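Local coordinates for protein adenine phosphoribosyltransferase, putative (Trypanosoma brucei brucei, PDB 5VN4) that probably catalyses reversible transfer of the phosphoribosyl group of 5-phospho-alpha-D-ribose 1-diphosphate to adenine, giving AMP and pyrophosphate in purine salvage, at residues A[107-112]-A[135-139]. Where two conformers were deposited one is given. Residue numbers count along the deposited sequence, not the author numbering.
Sequences VLIRKA and ECMTV. With MG (magnesium ion), chain F; PPV (pyrophosphate), chain I; PPV (pyrophosphate), chain E.
A single antiparallel bridge can tie the edge of the core sheet to the two-stranded arm (119-121 with 138-140) at the base of the long loop of type I phosphoribosyltransferases, as 107-112 and 135-139 illustrate. Both segments are extended and run 151° apart, with Ile109 facing Val139, Arg110 Thr138 and Lys111 Met137 at CA separations of 4.8 to 5.2 Å. Val107 (chi1 t) starts the apolar side, its CG1 3.6 Å from Val139 CG2. Ile109 follows, CG2 3.6 Å from Met137 CB, while its CA gives a CH...O contact to Thr138 O (3.3 Å). Arg110 and Thr138 form the hydrogen-bonded pair: Arg110 N to Thr138 O, 2.9 Å, and Thr138 N to Arg110 O, 2.7 Å. With chi1 p, Thr138 OG1 also donates to Arg110 O at 3.0 Å. Arg110 points its CB away; Asp88 takes its NE in a salt bridge, and NH2 reaches O32 of one pyrophosphate (3.0 Å) between the subunits. Lys111, its CA-to-CB bond also pointing away, has NZ modelled 2.0 Å from MG, 2.9 Å from O31 of the other pyrophosphate. Strand 106-109 pairs in parallel with 83-87, and Leu169 of helix 161-172 packs on Ile109, Met137 and Val139.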
loop_
_atom_site.group_PDB
_atom_site.type_symbol
_atom_site.label_atom_id
_atom_site.label_comp_id
_atom_site.label_asym_id
_atom_site.label_seq_id
_atom_site.Cartn_x
_atom_site.Cartn_y
_atom_site.Cartn_z
ATOM N N VAL A 107 -5.211 -1.661 -9.661
ATOM C CA VAL A 107 -6.146 -0.540 -9.619
ATOM C C VAL A 107 -6.429 -0.198 -8.160
ATOM O O VAL A 107 -6.703 -1.090 -7.346
ATOM C CB VAL A 107 -7.445 -0.903 -10.360
ATOM C CG1 VAL A 107 -8.495 0.186 -10.201
ATOM C CG2 VAL A 107 -7.159 -1.177 -11.830
ATOM N N LEU A 108 -6.379 1.090 -7.830
ATOM C CA LEU A 108 -6.542 1.546 -6.455
ATOM C C LEU A 108 -8.011 1.753 -6.114
ATOM O O LEU A 108 -8.728 2.461 -6.826
ATOM C CB LEU A 108 -5.798 2.865 -6.235
ATOM C CG LEU A 108 -4.362 2.958 -6.737
ATOM C CD1 LEU A 108 -3.757 4.276 -6.296
ATOM C CD2 LEU A 108 -3.552 1.783 -6.240
ATOM N N ILE A 109 -8.452 1.166 -5.009
ATOM C CA ILE A 109 -9.728 1.523 -4.400
ATOM C C ILE A 109 -9.399 2.375 -3.185
ATOM O O ILE A 109 -8.686 1.921 -2.277
ATOM C CB ILE A 109 -10.542 0.283 -4.007
ATOM C CG1 ILE A 109 -10.848 -0.561 -5.241
ATOM C CG2 ILE A 109 -11.826 0.699 -3.278
ATOM C CD1 ILE A 109 -11.642 -1.798 -4.949
ATOM N N ARG A 110 -9.873 3.621 -3.171
ATOM C CA ARG A 110 -9.380 4.583 -2.199
ATOM C C ARG A 110 -10.503 5.231 -1.413
ATOM O O ARG A 110 -11.632 5.376 -1.895
ATOM C CB ARG A 110 -8.509 5.663 -2.846
ATOM C CG ARG A 110 -7.261 5.102 -3.516
ATOM C CD ARG A 110 -6.112 6.097 -3.492
ATOM N NE ARG A 110 -5.641 6.270 -2.125
ATOM C CZ ARG A 110 -4.646 7.061 -1.748
ATOM N NH1 ARG A 110 -3.970 7.783 -2.631
ATOM N NH2 ARG A 110 -4.330 7.127 -0.467
ATOM N N LYS A 111 -10.164 5.644 -0.195
ATOM C CA LYS A 111 -11.080 6.416 0.618
ATOM C C LYS A 111 -11.320 7.772 -0.052
ATOM O O LYS A 111 -10.722 8.098 -1.086
ATOM C CB LYS A 111 -10.573 6.454 2.064
ATOM C CG LYS A 111 -10.458 5.036 2.675
ATOM C CD LYS A 111 -9.608 4.962 3.954
ATOM C CE LYS A 111 -8.386 4.047 3.771
ATOM N NZ LYS A 111 -7.501 3.926 4.986
ATOM N N ALA A 112 -12.215 8.577 0.510
ATOM C CA ALA A 112 -12.597 9.801 -0.190
ATOM C C ALA A 112 -11.436 10.798 -0.256
ATOM O O ALA A 112 -10.508 10.770 0.557
ATOM C CB ALA A 112 -13.822 10.446 0.462
ATOM N N GLU A 135 -17.911 8.278 4.870
ATOM C CA GLU A 135 -16.789 7.701 4.140
ATOM C C GLU A 135 -17.257 6.616 3.176
ATOM O O GLU A 135 -17.985 5.696 3.559
ATOM C CB GLU A 135 -15.762 7.122 5.115
ATOM C CG GLU A 135 -15.152 8.140 6.073
ATOM C CD GLU A 135 -14.463 9.296 5.363
ATOM O OE1 GLU A 135 -14.351 10.381 5.972
ATOM O OE2 GLU A 135 -14.029 9.128 4.202
ATOM N N CYS A 136 -16.821 6.726 1.923
ATOM C CA CYS A 136 -17.075 5.739 0.886
ATOM C C CYS A 136 -15.742 5.346 0.267
ATOM O O CYS A 136 -14.725 6.023 0.448
ATOM C CB CYS A 136 -17.977 6.306 -0.221
ATOM S SG CYS A 136 -19.545 6.999 0.336
ATOM N N MET A 137 -15.747 4.237 -0.471
ATOM C CA MET A 137 -14.620 3.884 -1.325
ATOM C C MET A 137 -14.866 4.401 -2.735
ATOM O O MET A 137 -16.012 4.543 -3.176
ATOM C CB MET A 137 -14.420 2.370 -1.375
ATOM C CG MET A 137 -13.898 1.773 -0.075
ATOM S SD MET A 137 -12.238 2.371 0.310
ATOM C CE MET A 137 -11.963 1.586 1.899
ATOM N N THR A 138 -13.774 4.685 -3.440
ATOM C CA THR A 138 -13.847 5.204 -4.797
ATOM C C THR A 138 -12.851 4.471 -5.687
ATOM O O THR A 138 -11.886 3.868 -5.213
ATOM C CB THR A 138 -13.583 6.717 -4.860
ATOM O OG1 THR A 138 -12.273 6.990 -4.349
ATOM C CG2 THR A 138 -14.619 7.488 -4.048
ATOM N N VAL A 139 -13.094 4.546 -6.995
ATOM C CA VAL A 139 -12.199 3.981 -8.003
ATOM C C VAL A 139 -12.230 4.893 -9.221
ATOM O O VAL A 139 -13.243 5.540 -9.507
ATOM C CB VAL A 139 -12.584 2.518 -8.343
ATOM C CG1 VAL A 139 -13.866 2.457 -9.177
ATOM C CG2 VAL A 139 -11.432 1.793 -9.013
HETATM MG MG MG F . -7.411 3.150 6.780
HETATM O O11 PPV I . -2.117 12.347 2.940
HETATM P P1 PPV I . -2.228 11.982 1.477
HETATM O O21 PPV I . -1.562 12.951 0.529
HETATM O O31 PPV I . -3.604 11.552 1.032
HETATM O OPP PPV I . -1.312 10.669 1.345
HETATM P P2 PPV I . -1.787 9.287 0.663
HETATM O O12 PPV I . -0.438 8.598 0.584
HETATM O O22 PPV I . -2.376 9.704 -0.671
HETATM O O32 PPV I . -2.782 8.681 1.622
HETATM O O11 PPV E . -9.442 0.689 8.737
HETATM P P1 PPV E . -8.489 1.654 8.059
HETATM O O21 PPV E . -8.044 2.795 8.943
HETATM O O31 PPV E . -8.964 2.058 6.680
HETATM O OPP PPV E . -7.185 0.735 7.801
HETATM P P2 PPV E . -5.895 0.921 6.844
HETATM O O12 PPV E . -4.896 0.277 7.771
HETATM O O22 PPV E . -6.255 0.143 5.590
HETATM O O32 PPV E . -5.626 2.386 6.605
#